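Local coordinates for protein enoyl-CoA hydratase/isomerase (Mycobacterium abscessus, PDB 3QXZ) that probably acts on enoyl-CoA thioesters as a hydratase or isomerase of the crotonase family, assembling as a trimer, at residues I110-H119 with I133-A144; L153-L162 with Q172-A180. All blocks are in the same frame, centred on the assembly; numbering follows the deposited sequence.

Interaction 1: I110-H119 with I133-A144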
loop_
_atom_site.group_PDB
_atom_site.type_symbol
_atom_site.label_atom_id
_atom_site.label_comp_id
_atom_site.label_asym_id
_atom_site.label_seq_id
_atom_site.Cartn_x
_atom_site.Cartn_y
_atom_site.Cartn_z
ATOM N N ILE A 110 9.581 -7.028 19.083
ATOM C CA ILE A 110 10.554 -7.788 18.286
ATOM C C ILE A 110 9.959 -9.132 17.869
ATOM O O ILE A 110 9.324 -9.810 18.687
ATOM C CB ILE A 110 11.864 -8.047 19.105
ATOM C CG1 ILE A 110 12.487 -6.731 19.615
ATOM C CG2 ILE A 110 12.862 -8.900 18.316
ATOM C CD1 ILE A 110 13.023 -5.859 18.561
ATOM N N GLY A 111 10.152 -9.515 16.608
ATOM C CA GLY A 111 9.736 -10.842 16.145
ATOM C C GLY A 111 8.231 -10.991 16.224
ATOM O O GLY A 111 7.499 -10.143 15.683
ATOM N N ILE A 112 7.750 -12.046 16.879
ATOM C CA ILE A 112 6.310 -12.217 17.035
ATOM C C ILE A 112 5.678 -11.088 17.879
ATOM O O ILE A 112 4.474 -10.804 17.753
ATOM C CB ILE A 112 5.918 -13.649 17.512
ATOM C CG1 ILE A 112 4.417 -13.905 17.199
ATOM C CG2 ILE A 112 6.396 -13.888 18.969
ATOM C CD1 ILE A 112 4.062 -15.340 16.983
ATOM N N GLY A 113 6.482 -10.408 18.702
ATOM C CA GLY A 113 5.981 -9.203 19.373
ATOM C C GLY A 113 5.521 -8.154 18.369
ATOM O O GLY A 113 4.485 -7.498 18.566
ATOM N N MET A 114 6.304 -7.988 17.300
ATOM C CA MET A 114 5.903 -7.077 16.244
ATOM C C MET A 114 4.831 -7.681 15.325
ATOM O O MET A 114 3.864 -6.991 14.969
ATOM C CB MET A 114 7.110 -6.623 15.427
ATOM C CG MET A 114 6.747 -5.736 14.219
ATOM S SD MET A 114 5.791 -4.234 14.590
ATOM C CE MET A 114 7.096 -3.319 15.383
ATOM N N THR A 115 4.982 -8.946 14.926
ATOM C CA THR A 115 4.001 -9.484 13.959
ATOM C C THR A 115 2.596 -9.584 14.559
ATOM O O THR A 115 1.632 -9.340 13.841
ATOM C CB THR A 115 4.451 -10.799 13.311
ATOM O OG1 THR A 115 4.502 -11.800 14.329
ATOM C CG2 THR A 115 5.827 -10.664 12.652
ATOM N N LEU A 116 2.480 -9.864 15.860
ATOM C CA LEU A 116 1.167 -9.777 16.518
ATOM C C LEU A 116 0.648 -8.343 16.600
ATOM O O LEU A 116 -0.568 -8.116 16.504
ATOM C CB LEU A 116 1.159 -10.411 17.905
ATOM C CG LEU A 116 1.277 -11.914 17.832
ATOM C CD1 LEU A 116 1.467 -12.428 19.220
ATOM C CD2 LEU A 116 0.085 -12.594 17.155
ATOM N N ALA A 117 1.531 -7.371 16.794
ATOM C CA ALA A 117 1.091 -5.969 16.788
ATOM C C ALA A 117 0.542 -5.564 15.427
ATOM O O ALA A 117 -0.377 -4.722 15.346
ATOM C CB ALA A 117 2.226 -5.052 17.205
ATOM N N LEU A 118 1.070 -6.184 14.366
ATOM C CA LEU A 118 0.579 -5.901 13.011
ATOM C C LEU A 118 -0.856 -6.375 12.787
ATOM O O LEU A 118 -1.452 -6.018 11.777
ATOM C CB LEU A 118 1.495 -6.495 11.945
ATOM C CG LEU A 118 2.933 -5.993 11.904
ATOM C CD1 LEU A 118 3.658 -6.709 10.756
ATOM C CD2 LEU A 118 3.055 -4.456 11.760
ATOM N N HIS A 119 -1.434 -7.165 13.705
ATOM C CA HIS A 119 -2.839 -7.569 13.537
ATOM C C HIS A 119 -3.792 -6.441 13.897
ATOM O O HIS A 119 -4.959 -6.484 13.490
ATOM C CB HIS A 119 -3.190 -8.759 14.419
ATOM C CG HIS A 119 -2.513 -10.029 14.035
ATOM N ND1 HIS A 119 -2.748 -11.203 14.708
ATOM C CD2 HIS A 119 -1.622 -10.312 13.057
ATOM C CE1 HIS A 119 -2.030 -12.168 14.153
ATOM N NE2 HIS A 119 -1.335 -11.654 13.157
ATOM N N ILE A 133 11.696 -7.563 12.803
ATOM C CA ILE A 133 11.113 -8.885 12.518
ATOM C C ILE A 133 12.305 -9.738 12.068
ATOM O O ILE A 133 12.514 -9.930 10.876
ATOM C CB ILE A 133 9.999 -8.789 11.450
ATOM C CG1 ILE A 133 8.926 -7.793 11.896
ATOM C CG2 ILE A 133 9.372 -10.143 11.185
ATOM C CD1 ILE A 133 7.951 -7.387 10.759
ATOM N N PRO A 134 13.113 -10.230 13.039
ATOM C CA PRO A 134 14.422 -10.776 12.672
ATOM C C PRO A 134 14.461 -12.284 12.533
ATOM O O PRO A 134 15.554 -12.853 12.509
ATOM C CB PRO A 134 15.294 -10.331 13.842
ATOM C CG PRO A 134 14.374 -10.466 15.032
ATOM C CD PRO A 134 12.977 -10.098 14.507
ATOM N N GLN A 135 13.302 -12.924 12.415
ATOM C CA GLN A 135 13.226 -14.396 12.376
ATOM C C GLN A 135 14.193 -15.039 11.371
ATOM O O GLN A 135 14.781 -16.087 11.662
ATOM C CB GLN A 135 11.793 -14.808 12.037
ATOM C CG GLN A 135 10.791 -14.768 13.217
ATOM C CD GLN A 135 10.107 -13.413 13.412
ATOM O OE1 GLN A 135 10.698 -12.351 13.194
ATOM N NE2 GLN A 135 8.840 -13.450 13.821
ATOM N N VAL A 136 14.346 -14.452 10.180
ATOM C CA VAL A 136 15.240 -15.082 9.172
ATOM C C VAL A 136 16.705 -15.110 9.602
ATOM O O VAL A 136 17.462 -15.958 9.128
ATOM C CB VAL A 136 15.141 -14.432 7.759
ATOM C CG1 VAL A 136 13.723 -14.581 7.174
ATOM C CG2 VAL A 136 15.607 -12.958 7.790
ATOM N N ARG A 137 17.096 -14.218 10.527
ATOM C CA ARG A 137 18.466 -14.211 11.071
ATOM C C ARG A 137 18.687 -15.336 12.070
ATOM O O ARG A 137 19.835 -15.596 12.455
ATOM C CB ARG A 137 18.778 -12.849 11.702
ATOM C CG ARG A 137 18.621 -11.671 10.743
ATOM C CD ARG A 137 18.867 -10.333 11.425
ATOM N NE ARG A 137 20.282 -9.967 11.545
ATOM C CZ ARG A 137 21.001 -9.378 10.589
ATOM N NH1 ARG A 137 20.493 -9.138 9.385
ATOM N NH2 ARG A 137 22.274 -9.034 10.825
ATOM N N PHE A 138 17.620 -16.044 12.438
ATOM C CA PHE A 138 17.697 -17.155 13.375
ATOM C C PHE A 138 17.356 -18.482 12.738
ATOM O O PHE A 138 17.232 -19.488 13.442
ATOM C CB PHE A 138 16.787 -16.879 14.585
ATOM C CG PHE A 138 17.281 -15.757 15.442
ATOM C CD1 PHE A 138 18.218 -15.994 16.441
ATOM C CD2 PHE A 138 16.839 -14.455 15.236
ATOM C CE1 PHE A 138 18.702 -14.953 17.225
ATOM C CE2 PHE A 138 17.322 -13.396 16.028
ATOM C CZ PHE A 138 18.255 -13.651 17.022
ATOM N N GLY A 139 17.222 -18.515 11.416
ATOM C CA GLY A 139 16.937 -19.765 10.716
ATOM C C GLY A 139 15.478 -20.190 10.670
ATOM O O GLY A 139 15.173 -21.311 10.225
ATOM N N VAL A 140 14.577 -19.310 11.108
ATOM C CA VAL A 140 13.136 -19.515 10.885
ATOM C C VAL A 140 12.610 -18.426 9.927
ATOM O O VAL A 140 13.323 -18.054 9.026
ATOM C CB VAL A 140 12.344 -19.721 12.188
ATOM C CG1 VAL A 140 12.681 -21.124 12.771
ATOM C CG2 VAL A 140 12.596 -18.632 13.203
ATOM N N ALA A 141 11.368 -17.959 10.063
ATOM C CA ALA A 141 10.811 -17.038 9.071
ATOM C C ALA A 141 9.742 -16.228 9.748
ATOM O O ALA A 141 9.316 -16.558 10.849
ATOM C CB ALA A 141 10.250 -17.803 7.885
ATOM N N PRO A 142 9.285 -15.139 9.102
ATOM C CA PRO A 142 8.225 -14.332 9.726
ATOM C C PRO A 142 6.973 -15.174 9.956
ATOM O O PRO A 142 6.709 -16.144 9.233
ATOM C CB PRO A 142 7.976 -13.211 8.690
ATOM C CG PRO A 142 9.298 -13.118 7.916
ATOM C CD PRO A 142 9.758 -14.563 7.827
ATOM N N ASP A 143 6.230 -14.797 10.983
ATOM C CA ASP A 143 5.104 -15.568 11.481
ATOM C C ASP A 143 3.884 -14.663 11.662
ATOM O O ASP A 143 3.909 -13.457 11.367
ATOM C CB ASP A 143 5.525 -16.294 12.789
ATOM C CG ASP A 143 6.219 -15.360 13.763
ATOM O OD1 ASP A 143 5.907 -14.162 13.786
ATOM O OD2 ASP A 143 7.107 -15.832 14.512
ATOM N N ALA A 144 2.815 -15.285 12.149
ATOM C CA ALA A 144 1.551 -14.605 12.462
ATOM C C ALA A 144 1.093 -13.707 11.308
ATOM O O ALA A 144 0.680 -12.559 11.514
ATOM C CB ALA A 144 1.684 -13.803 13.745
HETATM O O HOH W 1 1.332 -9.887 11.114
#

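Interaction 2: L153-L162 with Q172-A180. With K (potassium ion), chain E.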
loop_
_atom_site.group_PDB
_atom_site.type_symbol
_atom_site.label_atom_id
_atom_site.label_comp_id
_atom_site.label_asym_id
_atom_site.label_seq_id
_atom_site.Cartn_x
_atom_site.Cartn_y
_atom_site.Cartn_z
ATOM N N LEU A 153 0.576 -2.662 4.512
ATOM C CA LEU A 153 0.865 -1.423 5.233
ATOM C C LEU A 153 1.873 -0.567 4.472
ATOM O O LEU A 153 1.684 0.636 4.331
ATOM C CB LEU A 153 1.435 -1.757 6.617
ATOM C CG LEU A 153 0.463 -2.461 7.553
ATOM C CD1 LEU A 153 1.173 -3.078 8.737
ATOM C CD2 LEU A 153 -0.597 -1.423 7.992
ATOM N N VAL A 154 2.976 -1.175 4.040
ATOM C CA VAL A 154 4.176 -0.434 3.648
ATOM C C VAL A 154 4.590 -0.674 2.205
ATOM O O VAL A 154 5.569 -0.066 1.748
ATOM C CB VAL A 154 5.384 -0.760 4.571
ATOM C CG1 VAL A 154 5.082 -0.369 6.012
ATOM C CG2 VAL A 154 5.799 -2.246 4.470
ATOM N N GLY A 155 3.853 -1.507 1.472
ATOM C CA GLY A 155 4.235 -1.856 0.108
ATOM C C GLY A 155 5.289 -2.941 0.073
ATOM O O GLY A 155 5.899 -3.293 1.092
ATOM N N THR A 156 5.548 -3.479 -1.110
ATOM C CA THR A 156 6.357 -4.694 -1.160
ATOM C C THR A 156 7.834 -4.490 -0.867
ATOM O O THR A 156 8.474 -5.412 -0.353
ATOM C CB THR A 156 6.246 -5.430 -2.497
ATOM O OG1 THR A 156 6.703 -4.585 -3.553
ATOM C CG2 THR A 156 4.822 -5.910 -2.746
ATOM N N ALA A 157 8.373 -3.315 -1.176
ATOM C CA ALA A 157 9.816 -3.095 -0.992
ATOM C C ALA A 157 10.199 -2.932 0.457
ATOM O O ALA A 157 11.166 -3.562 0.931
ATOM C CB ALA A 157 10.289 -1.887 -1.817
ATOM N N VAL A 158 9.468 -2.087 1.174
ATOM C CA VAL A 158 9.710 -1.960 2.615
ATOM C C VAL A 158 9.450 -3.310 3.287
ATOM O O VAL A 158 10.209 -3.729 4.170
ATOM C CB VAL A 158 8.913 -0.804 3.253
ATOM C CG1 VAL A 158 9.165 -0.750 4.760
ATOM C CG2 VAL A 158 9.334 0.550 2.626
ATOM N N ALA A 159 8.391 -4.016 2.869
ATOM C CA ALA A 159 8.123 -5.335 3.441
ATOM C C ALA A 159 9.273 -6.298 3.178
ATOM O O ALA A 159 9.724 -6.982 4.105
ATOM C CB ALA A 159 6.821 -5.898 2.908
ATOM N N ALA A 160 9.769 -6.345 1.943
ATOM C CA ALA A 160 10.870 -7.260 1.624
ATOM C C ALA A 160 12.103 -6.919 2.454
ATOM O O ALA A 160 12.798 -7.822 2.942
ATOM C CB ALA A 160 11.174 -7.204 0.125
ATOM N N GLU A 161 12.428 -5.634 2.596
ATOM C CA GLU A 161 13.613 -5.270 3.377
ATOM C C GLU A 161 13.446 -5.751 4.822
ATOM O O GLU A 161 14.352 -6.387 5.377
ATOM C CB GLU A 161 13.782 -3.758 3.373
ATOM C CG GLU A 161 14.966 -3.281 4.192
ATOM C CD GLU A 161 15.053 -1.770 4.289
ATOM O OE1 GLU A 161 14.360 -1.041 3.566
ATOM O OE2 GLU A 161 15.818 -1.311 5.154
ATOM N N LEU A 162 12.314 -5.470 5.466
ATOM C CA LEU A 162 12.158 -5.830 6.869
ATOM C C LEU A 162 12.133 -7.349 7.042
ATOM O O LEU A 162 12.734 -7.864 7.996
ATOM C CB LEU A 162 10.911 -5.165 7.464
ATOM C CG LEU A 162 10.930 -3.632 7.426
ATOM C CD1 LEU A 162 9.707 -3.050 8.144
ATOM C CD2 LEU A 162 12.230 -3.068 8.028
ATOM N N GLN A 172 9.743 6.320 13.957
ATOM C CA GLN A 172 9.558 7.341 12.914
ATOM C C GLN A 172 9.472 6.723 11.513
ATOM O O GLN A 172 8.619 7.100 10.718
ATOM C CB GLN A 172 10.644 8.442 12.990
ATOM C CG GLN A 172 10.529 9.517 11.898
ATOM C CD GLN A 172 9.273 10.387 11.997
ATOM O OE1 GLN A 172 8.659 10.521 13.071
ATOM N NE2 GLN A 172 8.892 10.998 10.870
ATOM N N ARG A 173 10.363 5.780 11.209
ATOM C CA ARG A 173 10.274 5.125 9.916
ATOM C C ARG A 173 8.985 4.303 9.791
ATOM O O ARG A 173 8.401 4.253 8.710
ATOM C CB ARG A 173 11.505 4.280 9.609
ATOM C CG ARG A 173 11.569 3.896 8.145
ATOM C CD ARG A 173 12.656 2.895 7.870
ATOM N NE ARG A 173 12.589 2.523 6.467
ATOM C CZ ARG A 173 13.204 1.468 5.950
ATOM N NH1 ARG A 173 13.920 0.664 6.742
ATOM N NH2 ARG A 173 13.084 1.221 4.646
ATOM N N ALA A 174 8.523 3.714 10.894
ATOM C CA ALA A 174 7.250 2.993 10.879
ATOM C C ALA A 174 6.096 3.916 10.497
ATOM O O ALA A 174 5.201 3.524 9.732
ATOM C CB ALA A 174 7.013 2.333 12.217
ATOM N N VAL A 175 6.093 5.149 11.006
ATOM C CA VAL A 175 5.055 6.098 10.624
ATOM C C VAL A 175 5.226 6.542 9.178
ATOM O O VAL A 175 4.253 6.578 8.425
ATOM C CB VAL A 175 5.048 7.337 11.558
ATOM C CG1 VAL A 175 4.061 8.376 11.074
ATOM C CG2 VAL A 175 4.744 6.926 12.984
ATOM N N GLU A 176 6.457 6.867 8.779
ATOM C CA GLU A 176 6.726 7.346 7.410
ATOM C C GLU A 176 6.281 6.341 6.350
ATOM O O GLU A 176 5.795 6.722 5.293
ATOM C CB GLU A 176 8.217 7.650 7.215
ATOM C CG GLU A 176 8.683 8.874 8.003
ATOM C CD GLU A 176 10.188 8.977 8.100
ATOM O OE1 GLU A 176 10.880 8.031 7.652
ATOM O OE2 GLU A 176 10.672 10.011 8.637
ATOM N N THR A 177 6.427 5.055 6.654
ATOM C CA THR A 177 6.138 4.009 5.671
ATOM C C THR A 177 4.710 3.472 5.712
ATOM O O THR A 177 4.306 2.788 4.787
ATOM C CB THR A 177 7.097 2.828 5.834
ATOM O OG1 THR A 177 6.976 2.286 7.152
ATOM C CG2 THR A 177 8.535 3.271 5.550
ATOM N N GLY A 178 3.958 3.806 6.755
ATOM C CA GLY A 178 2.582 3.359 6.879
ATOM C C GLY A 178 2.361 2.181 7.806
ATOM O O GLY A 178 1.215 1.737 7.972
ATOM N N LEU A 179 3.422 1.672 8.430
ATOM C CA LEU A 179 3.275 0.564 9.382
ATOM C C LEU A 179 2.514 1.012 10.626
ATOM O O LEU A 179 1.709 0.259 11.194
ATOM C CB LEU A 179 4.664 0.019 9.753
ATOM C CG LEU A 179 4.714 -1.241 10.637
ATOM C CD1 LEU A 179 5.969 -2.057 10.343
ATOM C CD2 LEU A 179 4.607 -0.955 12.146
ATOM N N ALA A 180 2.819 2.228 11.083
ATOM C CA ALA A 180 2.263 2.796 12.312
ATOM C C ALA A 180 1.540 4.083 12.004
ATOM O O ALA A 180 1.859 4.791 11.039
ATOM C CB ALA A 180 3.388 3.049 13.337
HETATM K K K E . 4.562 6.978 2.702
HETATM O O HOH W 2 5.640 2.633 2.344
HETATM O O HOH W 3 6.554 5.087 2.235
HETATM O O HOH W 4 3.215 7.918 0.384
HETATM O O HOH W 5 2.805 6.343 4.803
#

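Interaction 1: I110-H119 with I133-A144
Two different groups hold the carbonyl oxygen of Ala-144: the ring of His-119 and a bridging water. His-119 NE2 donates to Ala-144 O over 2.8 Å in a nearly straight bond (162° at the hydrogen). The acceptor lies in the imidazole plane, at the ring's edge, whereas the nitrogen stands above the carbonyl plane. With chi1 at -68°, CG lies beside the backbone N, and the ring reaches back to the Ala-144 loop; Phe-95 meets it edge-to-face. Water 1 donates both to Ala-144 O and to Thr-115 O, tying the helix backbone to the loop. A second polar link runs from Thr-115 OG1 to Asp-143 OD1 (2.8 Å), the hydroxyl arriving nearly along the C-O axis. Gln-135 NE2 reaches the other carboxylate oxygen, OD2, at 3.0 Å from above the carboxylate plane, so both oxygens are engaged and the carboxylate's rotation is restrained. By analogy with crotonase, the oxyanion-hole N-H at the start of this helix would probably be that of Ile-112, just after the N-cap Gly-111, whose positive phi (64°) suits a residue without a side chain. Gln-135 OE1 lies 3.5 Å from Gly-111 CA, and an ethanediol, probably from the crystallisation liquor, sits near the glutamine side chain, consistent with a pocket. Pro-134 CD packs against Gly-111 N, while its CG meets Ile-110 CG2. The Met-114 and Ile-133 side chains cross at about a right angle, Met-114 CG lying 3.8 Å from Ile-133 CG1. Ala-144 CB, small enough to lie close to the helix, touches Leu-116 CD2 at 4.0 Å.

Interaction 2: L153-L162 with Q172-A180
The axes of helix segments 153-162 and 172-177 approach to 10.2 Å at 129°, and the backbones come closest where Leu-153 and Val-154 pass Gly-178 and Leu-179. Gly-178, the first residue past helix 172-177, forms a Schellman motif. Its positive phi favours glycine, and a side chain here would run into Leu-153 O. This helical pair of the crotonase fold lies at the trimer interface. At the opposite end of the contact, Arg-173, in the conformer described here, grips Glu-161 end-on with two nitrogens. NH2 donates to OE1 at 2.8 Å, almost perfectly straight and within the guanidinium plane, whereas NH1 makes a longer bond to OE2 from above the carboxylate plane; the two groups are turned 44° from each other. Both side chains are extended, with CG anti to the backbone N (chi1 178° in Glu-161), which lets them span the gap between the helices. Asn-181 of the second subunit also bonds Glu-161 OE1, so this buried carboxylate is shared between subunits. Between the two ends, Val-154 and Thr-177 lie side by side, CG1 touching OG1 at 3.5 Å. The hydroxyl bonds back to Arg-173 O, satisfying it within its own helix, and the Thr-177 methyl, CG2, meets both methyls of Val-158. The beta-branched Val-154 presents CG1 to Leu-179 CB (3.8 Å) as well as to Thr-177. Val-154 CA makes a C-H...O contact to Thr-177 O. One residue earlier, Glu-176 O binds a potassium ion at 2.9 Å, as do waters 3, 4 and 5 and Glu-176 O of both other subunits.

From the N terminus, the chain passes through helix 112-117, then strands 122-126 and 131-132, before 133-144 returns to that helix and closes the loop of interaction 1. It next enters helix 151-165 by way of helix 146-149, turns, and brings helix 171-177 back against it, closing interaction 2. The two loops follow in series, neither nesting nor crossing. Their centres are 15 Å apart, yet they meet through Leu-118 CD2, which packs on both Leu-153 CD1 and Leu-179 CG, joining segment 110-119 to the helical pair of interaction 2. Both contacts also touch the second subunit, so they lie beside the trimer interface.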